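Local coordinates for cytosolic IMP-GMP specific 5'-nucleotidase (Legionella pneumophila subsp. pneumophila, PDB 4OHF), which probably hydrolyses purine nucleoside 5'-monophosphates such as IMP and GMP, acting as a magnesium-dependent cytosolic 5'-nucleotidase of the HAD superfamily, at residues G21-H26 against I298-D303; D303-D308 against T320-E325; F52-E57 against D148-Y153. One frame throughout, in Å; residues are numbered along the deposited sequence.

Contact 1: residues G21-H26 against I298-D303. With MG (magnesium ion), chain J; PO4 (phosphate ion), chain H.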
loop_
_atom_site.group_PDB
_atom_site.type_symbol
_atom_site.label_atom_id
_atom_site.label_comp_id
_atom_site.label_asym_id
_atom_site.label_seq_id
_atom_site.Cartn_x
_atom_site.Cartn_y
_atom_site.Cartn_z
ATOM N N GLY B 21 -29.088 -16.581 3.955
ATOM C CA GLY B 21 -28.740 -16.448 2.553
ATOM C C GLY B 21 -27.931 -17.645 2.106
ATOM O O GLY B 21 -26.905 -17.972 2.706
ATOM N N LEU B 22 -28.395 -18.304 1.050
ATOM C CA LEU B 22 -27.707 -19.486 0.551
ATOM C C LEU B 22 -27.065 -19.312 -0.807
ATOM O O LEU B 22 -27.688 -18.823 -1.745
ATOM C CB LEU B 22 -28.667 -20.681 0.465
ATOM C CG LEU B 22 -29.379 -21.136 1.741
ATOM C CD1 LEU B 22 -30.416 -22.218 1.402
ATOM C CD2 LEU B 22 -28.355 -21.650 2.740
ATOM N N ASP B 23 -25.811 -19.728 -0.890
ATOM C CA ASP B 23 -25.041 -19.733 -2.123
ATOM C C ASP B 23 -25.689 -20.903 -2.874
ATOM O O ASP B 23 -26.052 -21.890 -2.253
ATOM C CB ASP B 23 -23.582 -20.030 -1.760
ATOM C CG ASP B 23 -22.733 -20.434 -2.945
ATOM O OD1 ASP B 23 -23.006 -21.476 -3.569
ATOM O OD2 ASP B 23 -21.768 -19.708 -3.241
ATOM N N MET B 24 -25.859 -20.810 -4.187
ATOM C CA MET B 24 -26.496 -21.913 -4.913
ATOM C C MET B 24 -25.571 -23.046 -5.371
ATOM O O MET B 24 -25.657 -24.165 -4.861
ATOM C CB MET B 24 -27.277 -21.394 -6.122
ATOM C CG MET B 24 -27.880 -22.506 -6.945
ATOM S SD MET B 24 -28.837 -21.971 -8.400
ATOM C CE MET B 24 -27.542 -21.518 -9.531
ATOM N N ASP B 25 -24.700 -22.774 -6.334
ATOM C CA ASP B 25 -23.809 -23.807 -6.837
ATOM C C ASP B 25 -22.780 -24.272 -5.812
ATOM O O ASP B 25 -21.886 -23.526 -5.440
ATOM C CB ASP B 25 -23.118 -23.326 -8.117
ATOM C CG ASP B 25 -24.099 -23.119 -9.270
ATOM O OD1 ASP B 25 -24.747 -24.096 -9.708
ATOM O OD2 ASP B 25 -24.230 -21.971 -9.736
ATOM N N HIS B 26 -22.943 -25.511 -5.354
ATOM C CA HIS B 26 -22.078 -26.178 -4.370
ATOM C C HIS B 26 -22.485 -26.002 -2.912
ATOM O O HIS B 26 -21.887 -26.620 -2.033
ATOM C CB HIS B 26 -20.606 -25.792 -4.544
ATOM C CG HIS B 26 -20.060 -26.107 -5.900
ATOM N ND1 HIS B 26 -19.930 -25.158 -6.893
ATOM C CD2 HIS B 26 -19.663 -27.280 -6.451
ATOM C CE1 HIS B 26 -19.481 -25.731 -7.996
ATOM N NE2 HIS B 26 -19.308 -27.018 -7.755
ATOM N N ILE B 298 -28.610 -11.841 9.791
ATOM C CA ILE B 298 -28.533 -12.558 8.521
ATOM C C ILE B 298 -27.349 -13.536 8.529
ATOM O O ILE B 298 -26.239 -13.181 8.923
ATOM C CB ILE B 298 -28.317 -11.586 7.322
ATOM C CG1 ILE B 298 -29.533 -10.681 7.148
ATOM C CG2 ILE B 298 -28.076 -12.367 6.049
ATOM C CD1 ILE B 298 -29.313 -9.572 6.170
ATOM N N LEU B 299 -27.603 -14.766 8.102
ATOM C CA LEU B 299 -26.555 -15.762 8.002
ATOM C C LEU B 299 -26.402 -16.151 6.531
ATOM O O LEU B 299 -27.362 -16.584 5.888
ATOM C CB LEU B 299 -26.893 -17.019 8.815
ATOM C CG LEU B 299 -25.917 -18.175 8.543
ATOM C CD1 LEU B 299 -24.486 -17.751 8.850
ATOM C CD2 LEU B 299 -26.314 -19.365 9.368
ATOM N N TYR B 300 -25.199 -15.969 6.000
ATOM C CA TYR B 300 -24.915 -16.345 4.630
ATOM C C TYR B 300 -24.055 -17.610 4.672
ATOM O O TYR B 300 -23.087 -17.687 5.432
ATOM C CB TYR B 300 -24.169 -15.228 3.902
ATOM C CG TYR B 300 -23.504 -15.692 2.621
ATOM C CD1 TYR B 300 -22.123 -15.865 2.551
ATOM C CD2 TYR B 300 -24.261 -16.013 1.500
ATOM C CE1 TYR B 300 -21.514 -16.351 1.391
ATOM C CE2 TYR B 300 -23.670 -16.501 0.341
ATOM C CZ TYR B 300 -22.295 -16.672 0.286
ATOM O OH TYR B 300 -21.718 -17.184 -0.862
ATOM N N ILE B 301 -24.423 -18.602 3.870
ATOM C CA ILE B 301 -23.673 -19.844 3.822
ATOM C C ILE B 301 -23.114 -20.078 2.434
ATOM O O ILE B 301 -23.873 -20.132 1.458
ATOM C CB ILE B 301 -24.549 -21.054 4.192
ATOM C CG1 ILE B 301 -25.237 -20.797 5.533
ATOM C CG2 ILE B 301 -23.677 -22.309 4.273
ATOM C CD1 ILE B 301 -26.209 -21.863 5.952
ATOM N N GLY B 302 -21.788 -20.211 2.354
ATOM C CA GLY B 302 -21.114 -20.446 1.085
ATOM C C GLY B 302 -20.297 -21.733 1.099
ATOM O O GLY B 302 -20.311 -22.477 2.092
ATOM N N ASP B 303 -19.580 -22.000 0.008
ATOM C CA ASP B 303 -18.763 -23.205 -0.094
ATOM C C ASP B 303 -17.274 -22.921 -0.227
ATOM O O ASP B 303 -16.458 -23.818 -0.070
ATOM C CB ASP B 303 -19.219 -24.063 -1.273
ATOM C CG ASP B 303 -19.505 -23.242 -2.504
ATOM O OD1 ASP B 303 -20.649 -22.786 -2.660
ATOM O OD2 ASP B 303 -18.590 -23.035 -3.312
HETATM MG MG MG J . -21.063 -21.752 -4.567
HETATM P P PO4 H . -22.902 -19.658 -6.870
HETATM O O1 PO4 H . -22.584 -19.678 -8.323
HETATM O O2 PO4 H . -22.001 -20.575 -6.143
HETATM O O3 PO4 H . -24.312 -20.088 -6.665
HETATM O O4 PO4 H . -22.706 -18.283 -6.345
HETATM O O HOH W 1 -19.326 -19.906 -1.928
HETATM O O HOH W 2 -19.519 -20.979 -5.728
#
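Asp23 and Asp303 bring their carboxylates to one magnesium ion from the ends of two neighbouring parallel strands, the side chains crossing at about a right angle and their carboxylate planes 89° apart. Asp23 uses both oxygens, OD1 lying 2.2 Å from the magnesium and OD2 2.5 Å from it. Asp303 gives OD1 alone, 2.2 Å from the metal. Different torsions serve the two: CG of Asp23 is anti to its backbone N (chi1 164°), whereas CG of Asp303 sits between its backbone N and carbonyl carbon (chi1 43°). The Asp25 carbonyl O, water 2 and a phosphate oxygen complete the metal's shell, so the close approach of Asp23 OD1 to Asp303 OD1, 2.8 Å, is shared coordination and not a hydrogen bond. The phosphate, probably from the crystallisation liquor, also accepts a bond at O3 from Asp25 N (2.7 Å). Water 1 bridges the two segments, donating to Asp23 OD2 and accepting from Asp303 N. Beside the metal, His26 CB packs against Asp303 CG at 3.4 Å.

Behind the site, backbone bonds join Gly21 N to Leu299 O, Ile301 N to Gly21 O, and Asp23 N to Ile301 O. The Tyr300 ring lies on the opposite face of the sheet from Leu22 and Ile301, its CD2 close to the Gly21 carbonyl O, and its hydroxyl bonds to Tyr306 and Lys247. Leu22 and Ile301 lie side by side, CD2 of Leu22 3.9 Å from CD1 of Ile301.

Asp23 to Thr27 fit the DxDxT signature of HAD enzymes, with Thr27 OG1 bonding Asp303 OD1. Strand 19-22 runs between strands 298-302 and 204-208, strand 319-323 flanks 298-302 on its far side, and helix 213-224 packs against Met24 and Asp25.

Contact 2: residues D303-D308 against T320-E325. With MG (magnesium ion), chain J; PO4 (phosphate ion), chain I.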
loop_
_atom_site.group_PDB
_atom_site.type_symbol
_atom_site.label_atom_id
_atom_site.label_comp_id
_atom_site.label_asym_id
_atom_site.label_seq_id
_atom_site.Cartn_x
_atom_site.Cartn_y
_atom_site.Cartn_z
ATOM N N ASP B 303 -19.580 -22.000 0.008
ATOM C CA ASP B 303 -18.763 -23.205 -0.094
ATOM C C ASP B 303 -17.274 -22.921 -0.227
ATOM O O ASP B 303 -16.458 -23.818 -0.070
ATOM C CB ASP B 303 -19.219 -24.063 -1.273
ATOM C CG ASP B 303 -19.505 -23.242 -2.504
ATOM O OD1 ASP B 303 -20.649 -22.786 -2.660
ATOM O OD2 ASP B 303 -18.590 -23.035 -3.312
ATOM N N HIS B 304 -16.914 -21.678 -0.523
ATOM C CA HIS B 304 -15.500 -21.320 -0.630
ATOM C C HIS B 304 -15.229 -19.908 -0.123
ATOM O O HIS B 304 -16.081 -19.044 -0.250
ATOM C CB HIS B 304 -15.002 -21.492 -2.083
ATOM C CG HIS B 304 -14.848 -22.929 -2.496
ATOM N ND1 HIS B 304 -15.910 -23.703 -2.923
ATOM C CD2 HIS B 304 -13.770 -23.753 -2.480
ATOM C CE1 HIS B 304 -15.494 -24.937 -3.148
ATOM N NE2 HIS B 304 -14.199 -24.993 -2.886
ATOM N N ILE B 305 -14.050 -19.685 0.463
ATOM C CA ILE B 305 -13.696 -18.370 1.000
ATOM C C ILE B 305 -13.444 -17.352 -0.089
ATOM O O ILE B 305 -12.589 -17.556 -0.947
ATOM C CB ILE B 305 -12.436 -18.420 1.891
ATOM C CG1 ILE B 305 -12.764 -19.051 3.243
ATOM C CG2 ILE B 305 -11.915 -17.013 2.138
ATOM C CD1 ILE B 305 -13.135 -20.485 3.163
ATOM N N TYR B 306 -14.181 -16.246 -0.035
ATOM C CA TYR B 306 -14.059 -15.163 -1.022
ATOM C C TYR B 306 -12.782 -14.335 -0.892
ATOM O O TYR B 306 -12.820 -13.177 -0.466
ATOM C CB TYR B 306 -15.278 -14.228 -0.932
ATOM C CG TYR B 306 -16.537 -14.842 -1.492
ATOM C CD1 TYR B 306 -16.695 -14.999 -2.866
ATOM C CD2 TYR B 306 -17.532 -15.343 -0.648
ATOM C CE1 TYR B 306 -17.804 -15.647 -3.394
ATOM C CE2 TYR B 306 -18.654 -16.001 -1.168
ATOM C CZ TYR B 306 -18.775 -16.148 -2.548
ATOM O OH TYR B 306 -19.841 -16.817 -3.097
ATOM N N GLY B 307 -11.654 -14.926 -1.263
ATOM C CA GLY B 307 -10.401 -14.209 -1.187
ATOM C C GLY B 307 -10.115 -13.595 0.168
ATOM O O GLY B 307 -9.989 -14.316 1.161
ATOM N N ASP B 308 -10.027 -12.264 0.216
ATOM C CA ASP B 308 -9.718 -11.557 1.460
ATOM C C ASP B 308 -10.836 -11.553 2.495
ATOM O O ASP B 308 -11.857 -10.882 2.330
ATOM C CB ASP B 308 -9.302 -10.117 1.164
ATOM C CG ASP B 308 -8.881 -9.366 2.418
ATOM O OD1 ASP B 308 -8.037 -9.896 3.175
ATOM O OD2 ASP B 308 -9.388 -8.247 2.646
ATOM N N THR B 320 -21.331 -15.259 8.689
ATOM C CA THR B 320 -20.962 -16.142 7.590
ATOM C C THR B 320 -20.666 -17.572 8.056
ATOM O O THR B 320 -19.956 -17.792 9.037
ATOM C CB THR B 320 -19.741 -15.600 6.827
ATOM O OG1 THR B 320 -18.676 -15.368 7.747
ATOM C CG2 THR B 320 -20.074 -14.300 6.136
ATOM N N ALA B 321 -21.233 -18.542 7.347
ATOM C CA ALA B 321 -21.028 -19.947 7.657
ATOM C C ALA B 321 -20.457 -20.603 6.408
ATOM O O ALA B 321 -20.530 -20.059 5.314
ATOM C CB ALA B 321 -22.339 -20.597 8.041
ATOM N N LEU B 322 -19.906 -21.787 6.560
ATOM C CA LEU B 322 -19.299 -22.451 5.429
ATOM C C LEU B 322 -19.615 -23.945 5.322
ATOM O O LEU B 322 -19.821 -24.646 6.316
ATOM C CB LEU B 322 -17.797 -22.257 5.533
ATOM C CG LEU B 322 -16.947 -22.437 4.299
ATOM C CD1 LEU B 322 -17.264 -21.335 3.323
ATOM C CD2 LEU B 322 -15.469 -22.399 4.709
ATOM N N VAL B 323 -19.675 -24.416 4.087
ATOM C CA VAL B 323 -19.899 -25.819 3.802
ATOM C C VAL B 323 -18.578 -26.264 3.161
ATOM O O VAL B 323 -18.126 -25.659 2.186
ATOM C CB VAL B 323 -21.065 -25.996 2.812
ATOM C CG1 VAL B 323 -20.882 -27.255 2.020
ATOM C CG2 VAL B 323 -22.376 -26.060 3.563
ATOM N N VAL B 324 -17.934 -27.275 3.735
ATOM C CA VAL B 324 -16.677 -27.785 3.186
ATOM C C VAL B 324 -16.863 -29.242 2.761
ATOM O O VAL B 324 -16.720 -30.165 3.561
ATOM C CB VAL B 324 -15.548 -27.689 4.213
ATOM C CG1 VAL B 324 -14.230 -28.076 3.581
ATOM C CG2 VAL B 324 -15.474 -26.281 4.758
ATOM N N GLU B 325 -17.193 -29.430 1.489
ATOM C CA GLU B 325 -17.430 -30.751 0.923
ATOM C C GLU B 325 -16.371 -31.789 1.293
ATOM O O GLU B 325 -16.711 -32.929 1.602
ATOM C CB GLU B 325 -17.540 -30.639 -0.604
ATOM C CG GLU B 325 -17.578 -31.970 -1.351
ATOM C CD GLU B 325 -18.987 -32.465 -1.630
ATOM O OE1 GLU B 325 -19.461 -32.270 -2.776
ATOM O OE2 GLU B 325 -19.628 -33.040 -0.712
HETATM MG MG MG J . -21.063 -21.752 -4.567
HETATM P P PO4 I . -18.954 -14.684 11.916
HETATM O O1 PO4 I . -20.301 -14.917 11.337
HETATM O O2 PO4 I . -17.973 -15.589 11.269
HETATM O O3 PO4 I . -18.990 -14.955 13.374
HETATM O O4 PO4 I . -18.548 -13.277 11.691
HETATM O O HOH W 2 -19.519 -20.979 -5.728
#
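Leu322 reaches from its strand to the loop that follows Asp303, meeting Ile305 and the backbone before it. From CB the chain turns so that CG is anti to the backbone N (chi1 -160°), and both methyls at the fork end on the loop. CD1 rests on the peptide link between Asp303 and His304, 3.9 Å from Asp303 C and equally far from His304 N. CD2 meets the CD1 methyl of Ile305 at 3.4 Å, the two side chains crossing at about a right angle. Helix 418-426 packs on the same pair, Phe426 touching both Leu322 and Ile305, Val423 touching Leu322, and Gln422 touching Ile305.

One residue further along the strand, the Val323 carbonyl receives a CA-H...O contact from Asp303, with CA of Asp303 3.4 Å from O of Val323. Polar bonds also run within the loop and out of it. His304 ND1 donates to Asp303 OD2 over 2.8 Å in a nearly straight bond (172°); the acceptor lies in the imidazole plane and uses its anti lone pair, the one turned away from OD1. This second-shell contact would restrict rotation of the metal-binding carboxylate. Ile305 N bonds to Asp125, Gly307 N returns to Ile305 O around an inverse gamma turn centred on Tyr306, and Asp308 caps the helix that follows.

Strand 298-302, this loop, helix 309-315 and strand 319-323 form a beta-alpha-beta crossover between adjacent parallel strands, the Rossmann-like arrangement of HAD enzymes in which a metal-binding aspartate stands just past a strand's C-terminal end.

Contact 3: residues F52-E57 against D148-Y153; sequences FHYPEE and DKMPSY
Apolar contacts carry the meeting of Tyr54 and Pro55 with Met150 and Pro151. The methyl of Met150 comes to the edge of the Tyr54 ring, close to its plane, with CE 3.5 Å from CD1 of the tyrosine; the two side chains cross at about a right angle. The methionine is extended as far as SD (chi2 177°) and bends at chi3, 80°, which carries CE round to that edge. Lower on the same side chain, CG of Met150 packs against the Pro55 ring, 3.6 Å from its CG. Pro151 brings its own ring to the phenol end of Tyr54, where CD lies 3.8 Å from CE1 of the tyrosine and CG 3.7 Å from its OH. At the margin, Pro55 CG also touches the backbone of Lys149, 3.9 Å from its carbonyl O.

Polar interactions lead outward from the contact: the Tyr54 hydroxyl bonds to Asp159, Lys149 NZ to Asn146, and the carbonyls of Met150 and Pro151 both to Lys143, while Ser152 OG caps the next helix through Ala155 N.

Two irregular segments are thereby joined: one follows helix 33-51, the other links helix 129-143 to helix 153-170. Helix 153-170 packs on Tyr54 through Ile156 and on Pro151 through Asp159, while Leu142 of helix 129-143 lies against Met150.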
loop_
_atom_site.group_PDB
_atom_site.type_symbol
_atom_site.label_atom_id
_atom_site.label_comp_id
_atom_site.label_asym_id
_atom_site.label_seq_id
_atom_site.Cartn_x
_atom_site.Cartn_y
_atom_site.Cartn_z
ATOM N N PHE B 52 -4.629 -19.771 -26.579
ATOM C CA PHE B 52 -3.313 -19.363 -26.106
ATOM C C PHE B 52 -2.162 -20.009 -26.847
ATOM O O PHE B 52 -1.003 -19.677 -26.607
ATOM C CB PHE B 52 -3.185 -19.607 -24.605
ATOM C CG PHE B 52 -3.664 -18.456 -23.781
ATOM C CD1 PHE B 52 -2.849 -17.351 -23.575
ATOM C CD2 PHE B 52 -4.958 -18.439 -23.274
ATOM C CE1 PHE B 52 -3.314 -16.238 -22.877
ATOM C CE2 PHE B 52 -5.436 -17.330 -22.573
ATOM C CZ PHE B 52 -4.609 -16.225 -22.376
ATOM N N HIS B 53 -2.481 -20.935 -27.743
ATOM C CA HIS B 53 -1.460 -21.585 -28.554
ATOM C C HIS B 53 -0.319 -22.189 -27.731
ATOM O O HIS B 53 0.834 -21.772 -27.846
ATOM C CB HIS B 53 -0.903 -20.563 -29.558
ATOM C CG HIS B 53 -1.965 -19.775 -30.269
ATOM N ND1 HIS B 53 -1.798 -18.452 -30.624
ATOM C CD2 HIS B 53 -3.216 -20.116 -30.666
ATOM C CE1 HIS B 53 -2.901 -18.013 -31.205
ATOM N NE2 HIS B 53 -3.776 -19.002 -31.243
ATOM N N TYR B 54 -0.655 -23.169 -26.897
ATOM C CA TYR B 54 0.330 -23.861 -26.065
ATOM C C TYR B 54 0.708 -25.169 -26.765
ATOM O O TYR B 54 0.005 -25.616 -27.675
ATOM C CB TYR B 54 -0.266 -24.175 -24.685
ATOM C CG TYR B 54 0.019 -23.149 -23.604
ATOM C CD1 TYR B 54 0.968 -23.401 -22.612
ATOM C CD2 TYR B 54 -0.676 -21.937 -23.556
ATOM C CE1 TYR B 54 1.218 -22.476 -21.596
ATOM C CE2 TYR B 54 -0.431 -21.004 -22.543
ATOM C CZ TYR B 54 0.515 -21.282 -21.569
ATOM O OH TYR B 54 0.757 -20.370 -20.570
ATOM N N PRO B 55 1.818 -25.802 -26.348
ATOM C CA PRO B 55 2.249 -27.062 -26.965
ATOM C C PRO B 55 1.102 -28.051 -27.168
ATOM O O PRO B 55 0.253 -28.218 -26.294
ATOM C CB PRO B 55 3.294 -27.581 -25.982
ATOM C CG PRO B 55 3.933 -26.319 -25.504
ATOM C CD PRO B 55 2.742 -25.406 -25.267
ATOM N N GLU B 56 1.084 -28.696 -28.329
ATOM C CA GLU B 56 0.051 -29.673 -28.655
ATOM C C GLU B 56 0.111 -30.827 -27.664
ATOM O O GLU B 56 -0.807 -31.644 -27.573
ATOM C CB GLU B 56 0.264 -30.199 -30.079
ATOM C CG GLU B 56 -0.156 -29.232 -31.178
ATOM C CD GLU B 56 -1.609 -29.416 -31.597
ATOM O OE1 GLU B 56 -2.139 -28.539 -32.317
ATOM O OE2 GLU B 56 -2.215 -30.446 -31.219
ATOM N N GLU B 57 1.202 -30.878 -26.914
ATOM C CA GLU B 57 1.410 -31.932 -25.936
ATOM C C GLU B 57 0.449 -31.874 -24.737
ATOM O O GLU B 57 0.085 -32.911 -24.179
ATOM C CB GLU B 57 2.865 -31.886 -25.454
ATOM C CG GLU B 57 3.338 -33.139 -24.741
ATOM C CD GLU B 57 3.226 -34.385 -25.611
ATOM O OE1 GLU B 57 2.093 -34.740 -26.000
ATOM O OE2 GLU B 57 4.268 -35.012 -25.905
ATOM N N ASP B 148 11.336 -22.965 -23.710
ATOM C CA ASP B 148 11.228 -21.931 -24.735
ATOM C C ASP B 148 9.870 -22.024 -25.404
ATOM O O ASP B 148 9.275 -21.010 -25.783
ATOM C CB ASP B 148 12.320 -22.088 -25.795
ATOM C CG ASP B 148 13.711 -21.983 -25.218
ATOM O OD1 ASP B 148 14.172 -22.976 -24.611
ATOM O OD2 ASP B 148 14.338 -20.907 -25.363
ATOM N N LYS B 149 9.387 -23.253 -25.545
ATOM C CA LYS B 149 8.100 -23.497 -26.170
ATOM C C LYS B 149 6.949 -22.996 -25.299
ATOM O O LYS B 149 5.809 -22.921 -25.765
ATOM C CB LYS B 149 7.928 -24.995 -26.450
ATOM C CG LYS B 149 8.948 -25.577 -27.434
ATOM C CD LYS B 149 8.849 -24.936 -28.819
ATOM C CE LYS B 149 9.619 -25.736 -29.875
ATOM N NZ LYS B 149 11.094 -25.799 -29.643
ATOM N N MET B 150 7.244 -22.645 -24.046
ATOM C CA MET B 150 6.211 -22.163 -23.126
ATOM C C MET B 150 6.608 -20.906 -22.367
ATOM O O MET B 150 7.790 -20.671 -22.118
ATOM C CB MET B 150 5.856 -23.250 -22.116
ATOM C CG MET B 150 5.322 -24.521 -22.737
ATOM S SD MET B 150 5.017 -25.773 -21.487
ATOM C CE MET B 150 3.428 -25.218 -20.862
ATOM N N PRO B 151 5.616 -20.083 -21.983
ATOM C CA PRO B 151 5.852 -18.837 -21.242
ATOM C C PRO B 151 6.599 -19.067 -19.924
ATOM O O PRO B 151 7.116 -20.159 -19.666
ATOM C CB PRO B 151 4.439 -18.301 -21.010
ATOM C CG PRO B 151 3.698 -18.786 -22.213
ATOM C CD PRO B 151 4.193 -20.207 -22.352
ATOM N N SER B 152 6.662 -18.032 -19.094
ATOM C CA SER B 152 7.330 -18.146 -17.798
ATOM C C SER B 152 6.328 -18.680 -16.776
ATOM O O SER B 152 5.107 -18.577 -16.969
ATOM C CB SER B 152 7.846 -16.783 -17.332
ATOM O OG SER B 152 6.769 -15.896 -17.072
ATOM N N TYR B 153 6.849 -19.246 -15.693
ATOM C CA TYR B 153 6.004 -19.786 -14.636
ATOM C C TYR B 153 4.886 -18.800 -14.307
ATOM O O TYR B 153 3.708 -19.164 -14.251
ATOM C CB TYR B 153 6.838 -20.054 -13.388
ATOM C CG TYR B 153 7.920 -21.096 -13.573
ATOM C CD1 TYR B 153 7.656 -22.287 -14.243
ATOM C CD2 TYR B 153 9.184 -20.926 -13.015
ATOM C CE1 TYR B 153 8.616 -23.285 -14.347
ATOM C CE2 TYR B 153 10.152 -21.920 -13.113
ATOM C CZ TYR B 153 9.859 -23.094 -13.779
ATOM O OH TYR B 153 10.801 -24.088 -13.876
#

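Contacts 1 and 2 belong to a single site. They share Asp303 and water 2, both touch the magnesium ion, and their centres are 9 Å apart. Strands 298-302 and 319-323 are neighbours in the central sheet, Tyr300 O lying 2.8 Å from Ala321 N and Gly302 O 2.9 Å from Val323 N, both probable hydrogen bonds. Contact 1 contains all the protein ligands of the metal; contact 2 packs the loop leaving it against strand 319-323. The Ile305 side chain is about 10 Å from GMP, bound in a separate pocket with Arg86, Tyr87 and Tyr421, not at the magnesium. Contact 3 stands apart among helices, its centre about 38 Å from that of contact 1 and 33 Å from that of contact 2.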